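Local coordinates for protein probable UbiX-like flavin prenyltransferase (Escherichia coli, PDB 1SBZ) that probably makes the prenylated FMN cofactor of a phenolic acid decarboxylase by joining a dimethylallyl group to reduced FMN, working as a homododecamer, at residues 61-73 and 98-110. Numbering follows the deposited sequence.
With FMN (flavin mononucleotide), chain E.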
loop_
_atom_site.group_PDB
_atom_site.type_symbol
_atom_site.label_atom_id
_atom_site.label_comp_id
_atom_site.label_asym_id
_atom_site.label_seq_id
_atom_site.Cartn_x
_atom_site.Cartn_y
_atom_site.Cartn_z
ATOM N N SER D 61 -6.206 42.222 -4.798
ATOM C CA SER D 61 -6.461 41.264 -5.858
ATOM C C SER D 61 -5.160 41.049 -6.613
ATOM O O SER D 61 -4.510 42.014 -7.036
ATOM C CB SER D 61 -7.565 41.773 -6.782
ATOM O OG SER D 61 -7.793 40.897 -7.877
ATOM N N HIS D 62 -4.771 39.788 -6.768
ATOM C CA HIS D 62 -3.497 39.455 -7.389
ATOM C C HIS D 62 -3.699 38.744 -8.723
ATOM O O HIS D 62 -4.702 38.056 -8.921
ATOM C CB HIS D 62 -2.664 38.592 -6.442
ATOM C CG HIS D 62 -2.532 39.158 -5.064
ATOM N ND1 HIS D 62 -1.479 39.962 -4.687
ATOM C CD2 HIS D 62 -3.328 39.046 -3.974
ATOM C CE1 HIS D 62 -1.629 40.318 -3.425
ATOM N NE2 HIS D 62 -2.743 39.775 -2.968
ATOM N N ASN D 63 -2.741 38.912 -9.631
ATOM C CA ASN D 63 -2.769 38.239 -10.931
ATOM C C ASN D 63 -2.430 36.749 -10.804
ATOM O O ASN D 63 -1.441 36.397 -10.150
ATOM C CB ASN D 63 -1.804 38.933 -11.906
ATOM C CG ASN D 63 -2.018 38.504 -13.349
ATOM O OD1 ASN D 63 -1.549 37.444 -13.782
ATOM N ND2 ASN D 63 -2.727 39.337 -14.106
ATOM N N PRO D 64 -3.238 35.877 -11.418
ATOM C CA PRO D 64 -3.042 34.426 -11.313
ATOM C C PRO D 64 -1.729 33.882 -11.896
ATOM O O PRO D 64 -1.380 32.740 -11.612
ATOM C CB PRO D 64 -4.238 33.852 -12.078
ATOM C CG PRO D 64 -4.650 34.935 -12.998
ATOM C CD PRO D 64 -4.418 36.204 -12.244
ATOM N N ALA D 65 -1.026 34.675 -12.706
ATOM C CA ALA D 65 0.289 34.283 -13.222
ATOM C C ALA D 65 1.421 34.884 -12.387
ATOM O O ALA D 65 2.595 34.572 -12.607
ATOM C CB ALA D 65 0.432 34.677 -14.691
ATOM N N ASP D 66 1.064 35.725 -11.417
ATOM C CA ASP D 66 2.050 36.486 -10.643
ATOM C C ASP D 66 2.642 35.702 -9.461
ATOM O O ASP D 66 2.154 35.796 -8.322
ATOM C CB ASP D 66 1.449 37.829 -10.183
ATOM C CG ASP D 66 2.467 38.732 -9.487
ATOM O OD1 ASP D 66 3.681 38.452 -9.567
ATOM O OD2 ASP D 66 2.144 39.749 -8.838
ATOM N N GLN D 67 3.712 34.956 -9.736
ATOM C CA GLN D 67 4.403 34.169 -8.701
ATOM C C GLN D 67 5.240 35.037 -7.747
ATOM O O GLN D 67 5.863 34.526 -6.817
ATOM C CB GLN D 67 5.270 33.059 -9.321
ATOM C CG GLN D 67 4.538 32.085 -10.275
ATOM C CD GLN D 67 3.487 31.226 -9.584
ATOM O OE1 GLN D 67 3.521 29.990 -9.677
ATOM N NE2 GLN D 67 2.557 31.869 -8.891
ATOM N N ALA D 68 5.236 36.348 -7.972
ATOM C CA ALA D 68 5.999 37.274 -7.133
ATOM C C ALA D 68 5.109 38.126 -6.227
ATOM O O ALA D 68 5.597 39.022 -5.541
ATOM C CB ALA D 68 6.920 38.152 -7.997
ATOM N N ALA D 69 3.812 37.827 -6.210
ATOM C CA ALA D 69 2.855 38.481 -5.311
ATOM C C ALA D 69 3.180 38.197 -3.844
ATOM O O ALA D 69 3.861 37.216 -3.534
ATOM C CB ALA D 69 1.430 38.032 -5.635
ATOM N N THR D 70 2.696 39.060 -2.949
ATOM C CA THR D 70 2.941 38.902 -1.508
ATOM C C THR D 70 2.589 37.505 -0.993
ATOM O O THR D 70 3.384 36.876 -0.284
ATOM C CB THR D 70 2.186 39.973 -0.689
ATOM O OG1 THR D 70 0.851 40.107 -1.186
ATOM C CG2 THR D 70 2.789 41.357 -0.918
ATOM N N ILE D 71 1.405 37.026 -1.373
ATOM C CA ILE D 71 0.867 35.745 -0.887
ATOM C C ILE D 71 1.599 34.520 -1.451
ATOM O O ILE D 71 1.289 33.383 -1.087
ATOM C CB ILE D 71 -0.653 35.648 -1.163
ATOM C CG1 ILE D 71 -0.936 35.816 -2.662
ATOM C CG2 ILE D 71 -1.408 36.668 -0.327
ATOM C CD1 ILE D 71 -2.298 35.342 -3.107
ATOM N N SER D 72 2.561 34.761 -2.339
ATOM C CA SER D 72 3.413 33.705 -2.859
ATOM C C SER D 72 4.559 33.427 -1.887
ATOM O O SER D 72 5.275 32.438 -2.018
ATOM C CB SER D 72 3.958 34.098 -4.227
ATOM O OG SER D 72 4.869 33.132 -4.706
ATOM N N SER D 73 4.719 34.310 -0.910
ATOM C CA SER D 73 5.776 34.181 0.075
ATOM C C SER D 73 5.228 33.628 1.378
ATOM O O SER D 73 4.194 34.088 1.870
ATOM C CB SER D 73 6.446 35.539 0.315
ATOM O OG SER D 73 7.489 35.422 1.267
ATOM N N TYR D 98 1.846 20.866 -8.325
ATOM C CA TYR D 98 2.274 21.502 -9.562
ATOM C C TYR D 98 1.895 22.996 -9.568
ATOM O O TYR D 98 0.958 23.427 -10.253
ATOM C CB TYR D 98 1.699 20.763 -10.776
ATOM C CG TYR D 98 2.316 21.229 -12.068
ATOM C CD1 TYR D 98 3.683 21.058 -12.303
ATOM C CD2 TYR D 98 1.553 21.878 -13.039
ATOM C CE1 TYR D 98 4.272 21.488 -13.486
ATOM C CE2 TYR D 98 2.142 22.331 -14.246
ATOM C CZ TYR D 98 3.499 22.130 -14.448
ATOM O OH TYR D 98 4.108 22.556 -15.606
ATOM N N ALA D 99 2.625 23.770 -8.766
ATOM C CA ALA D 99 2.299 25.168 -8.497
ATOM C C ALA D 99 2.671 26.083 -9.672
ATOM O O ALA D 99 3.585 26.919 -9.559
ATOM C CB ALA D 99 2.989 25.619 -7.205
ATOM N N ASP D 100 1.949 25.917 -10.784
ATOM C CA ASP D 100 2.261 26.576 -12.060
ATOM C C ASP D 100 1.799 28.037 -12.134
ATOM O O ASP D 100 2.384 28.835 -12.873
ATOM C CB ASP D 100 1.656 25.779 -13.226
ATOM C CG ASP D 100 2.184 26.226 -14.595
ATOM O OD1 ASP D 100 3.387 26.584 -14.710
ATOM O OD2 ASP D 100 1.468 26.241 -15.620
ATOM N N GLY D 101 0.736 28.364 -11.400
ATOM C CA GLY D 101 0.237 29.741 -11.291
ATOM C C GLY D 101 0.083 30.138 -9.832
ATOM O O GLY D 101 0.481 29.384 -8.941
ATOM N N LEU D 102 -0.510 31.305 -9.587
ATOM C CA LEU D 102 -0.632 31.839 -8.228
ATOM C C LEU D 102 -1.687 31.156 -7.353
ATOM O O LEU D 102 -1.539 31.120 -6.141
ATOM C CB LEU D 102 -0.833 33.368 -8.216
ATOM C CG LEU D 102 -0.847 34.010 -6.812
ATOM C CD1 LEU D 102 0.456 33.741 -6.050
ATOM C CD2 LEU D 102 -1.134 35.494 -6.868
ATOM N N VAL D 103 -2.751 30.623 -7.941
ATOM C CA VAL D 103 -3.724 29.898 -7.129
ATOM C C VAL D 103 -3.012 28.680 -6.528
ATOM O O VAL D 103 -3.097 28.434 -5.324
ATOM C CB VAL D 103 -4.998 29.499 -7.923
ATOM C CG1 VAL D 103 -5.909 28.586 -7.085
ATOM C CG2 VAL D 103 -5.760 30.743 -8.370
ATOM N N GLY D 104 -2.265 27.972 -7.373
ATOM C CA GLY D 104 -1.534 26.768 -6.983
ATOM C C GLY D 104 -0.381 27.035 -6.044
ATOM O O GLY D 104 -0.191 26.298 -5.063
ATOM N N ARG D 105 0.386 28.088 -6.342
ATOM C CA ARG D 105 1.503 28.510 -5.500
ATOM C C ARG D 105 1.055 28.982 -4.120
ATOM O O ARG D 105 1.604 28.541 -3.112
ATOM C CB ARG D 105 2.351 29.587 -6.198
ATOM C CG ARG D 105 3.446 30.211 -5.320
ATOM C CD ARG D 105 4.549 29.250 -4.861
ATOM N NE ARG D 105 5.530 29.933 -4.006
ATOM C CZ ARG D 105 6.492 29.323 -3.320
ATOM N NH1 ARG D 105 6.623 28.000 -3.357
ATOM N NH2 ARG D 105 7.319 30.036 -2.578
ATOM N N ALA D 106 0.067 29.874 -4.071
ATOM C CA ALA D 106 -0.471 30.324 -2.795
ATOM C C ALA D 106 -0.980 29.143 -1.969
ATOM O O ALA D 106 -0.816 29.130 -0.749
ATOM C CB ALA D 106 -1.575 31.354 -2.999
ATOM N N ALA D 107 -1.583 28.152 -2.631
ATOM C CA ALA D 107 -2.089 26.947 -1.941
ATOM C C ALA D 107 -0.949 26.079 -1.412
ATOM O O ALA D 107 -0.980 25.616 -0.276
ATOM C CB ALA D 107 -2.996 26.125 -2.864
ATOM N N ASP D 108 0.061 25.874 -2.250
ATOM C CA ASP D 108 1.266 25.129 -1.872
ATOM C C ASP D 108 1.973 25.766 -0.666
ATOM O O ASP D 108 2.379 25.064 0.268
ATOM C CB ASP D 108 2.211 25.035 -3.075
ATOM C CG ASP D 108 3.205 23.903 -2.947
ATOM O OD1 ASP D 108 2.778 22.727 -2.807
ATOM O OD2 ASP D 108 4.434 24.098 -2.983
ATOM N N VAL D 109 2.084 27.096 -0.690
ATOM C CA VAL D 109 2.654 27.891 0.404
ATOM C C VAL D 109 1.821 27.784 1.688
ATOM O O VAL D 109 2.358 27.535 2.767
ATOM C CB VAL D 109 2.840 29.381 -0.023
ATOM C CG1 VAL D 109 3.014 30.301 1.181
ATOM C CG2 VAL D 109 4.028 29.519 -0.958
ATOM N N VAL D 110 0.514 27.970 1.578
ATOM C CA VAL D 110 -0.370 27.754 2.723
ATOM C C VAL D 110 -0.097 26.389 3.394
ATOM O O VAL D 110 0.071 26.309 4.614
ATOM C CB VAL D 110 -1.862 27.953 2.331
ATOM C CG1 VAL D 110 -2.796 27.225 3.288
ATOM C CG2 VAL D 110 -2.201 29.449 2.276
HETATM N N1 FMN E . 9.379 28.104 -5.369
HETATM C C2 FMN E . 9.958 27.070 -4.660
HETATM O O2 FMN E . 9.514 25.937 -4.803
HETATM N N3 FMN E . 11.032 27.310 -3.813
HETATM C C4 FMN E . 11.522 28.594 -3.670
HETATM O O4 FMN E . 12.388 28.829 -2.825
HETATM C C4A FMN E . 10.931 29.643 -4.386
HETATM N N5 FMN E . 11.415 30.927 -4.253
HETATM C C5A FMN E . 10.842 31.974 -4.959
HETATM C C6 FMN E . 11.355 33.262 -4.800
HETATM C C7 FMN E . 10.815 34.337 -5.502
HETATM C C7M FMN E . 11.800 35.421 -5.856
HETATM C C8 FMN E . 9.726 34.108 -6.356
HETATM C C8M FMN E . 9.263 35.181 -7.304
HETATM C C9 FMN E . 9.211 32.822 -6.512
HETATM C C9A FMN E . 9.767 31.744 -5.813
HETATM N N10 FMN E . 9.267 30.452 -5.956
HETATM C C10 FMN E . 9.850 29.401 -5.242
HETATM C "C1'" FMN E . 7.980 30.241 -6.702
HETATM C "C2'" FMN E . 8.270 29.665 -8.084
HETATM O "O2'" FMN E . 9.087 30.563 -8.804
HETATM C "C3'" FMN E . 6.981 29.361 -8.849
HETATM O "O3'" FMN E . 6.365 28.232 -8.269
HETATM C "C4'" FMN E . 7.192 29.111 -10.347
HETATM O "O4'" FMN E . 5.964 28.724 -10.924
HETATM C "C5'" FMN E . 8.226 28.026 -10.626
HETATM O "O5'" FMN E . 8.234 27.730 -11.998
HETATM P P FMN E . 9.497 27.011 -12.665
HETATM O O1P FMN E . 9.144 26.640 -14.078
HETATM O O2P FMN E . 9.878 25.753 -11.898
HETATM O O3P FMN E . 10.659 27.979 -12.623
HETATM O O HOH W 1 -3.140 30.881 -10.640
HETATM O O HOH W 2 -0.120 31.517 0.577
#
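L102, in the first turn of helix 102-112, plugs into the loop that follows 60-62, the outermost strand of this chain's Rossmann-like parallel sheet, a worked example of how one leucine can knit a loop to a helix start. Its CG stands anti to the backbone N (chi1 -175°), which carries the two methyls into the loop: CD2 lies 3.5 Å from H62 CB and also meets A69 and I71, while CD1 faces S72 CB. I71 crosses the leucine at about a right angle, and V34 of strand 30-35 backs both. At the helix's N-terminal end, the nearly straight bond from L102 N to P64 O (2.6 Å) holds it beside the N63–D66 turn; water 1 bridges P64 O to V103 N. The outer side is looser: exposed N63 and A65 turn away from the helix, N63 OD1 accepting from A65 N in an Asx turn. Toward the flavin, R105 NE bonds weakly to S72 O and OG, and NH2 weakly to S72 O; NH1 salt-bridges E123 OE2 of a second subunit, whose S36 and T90 hydrogen-bond this FMN. S72 OG meets the guanidinium edge in plane; V109 CG2 sits 3.3 Å above one face, centred, and FMN C1' 3.6 Å above the opposite, offset toward the rim.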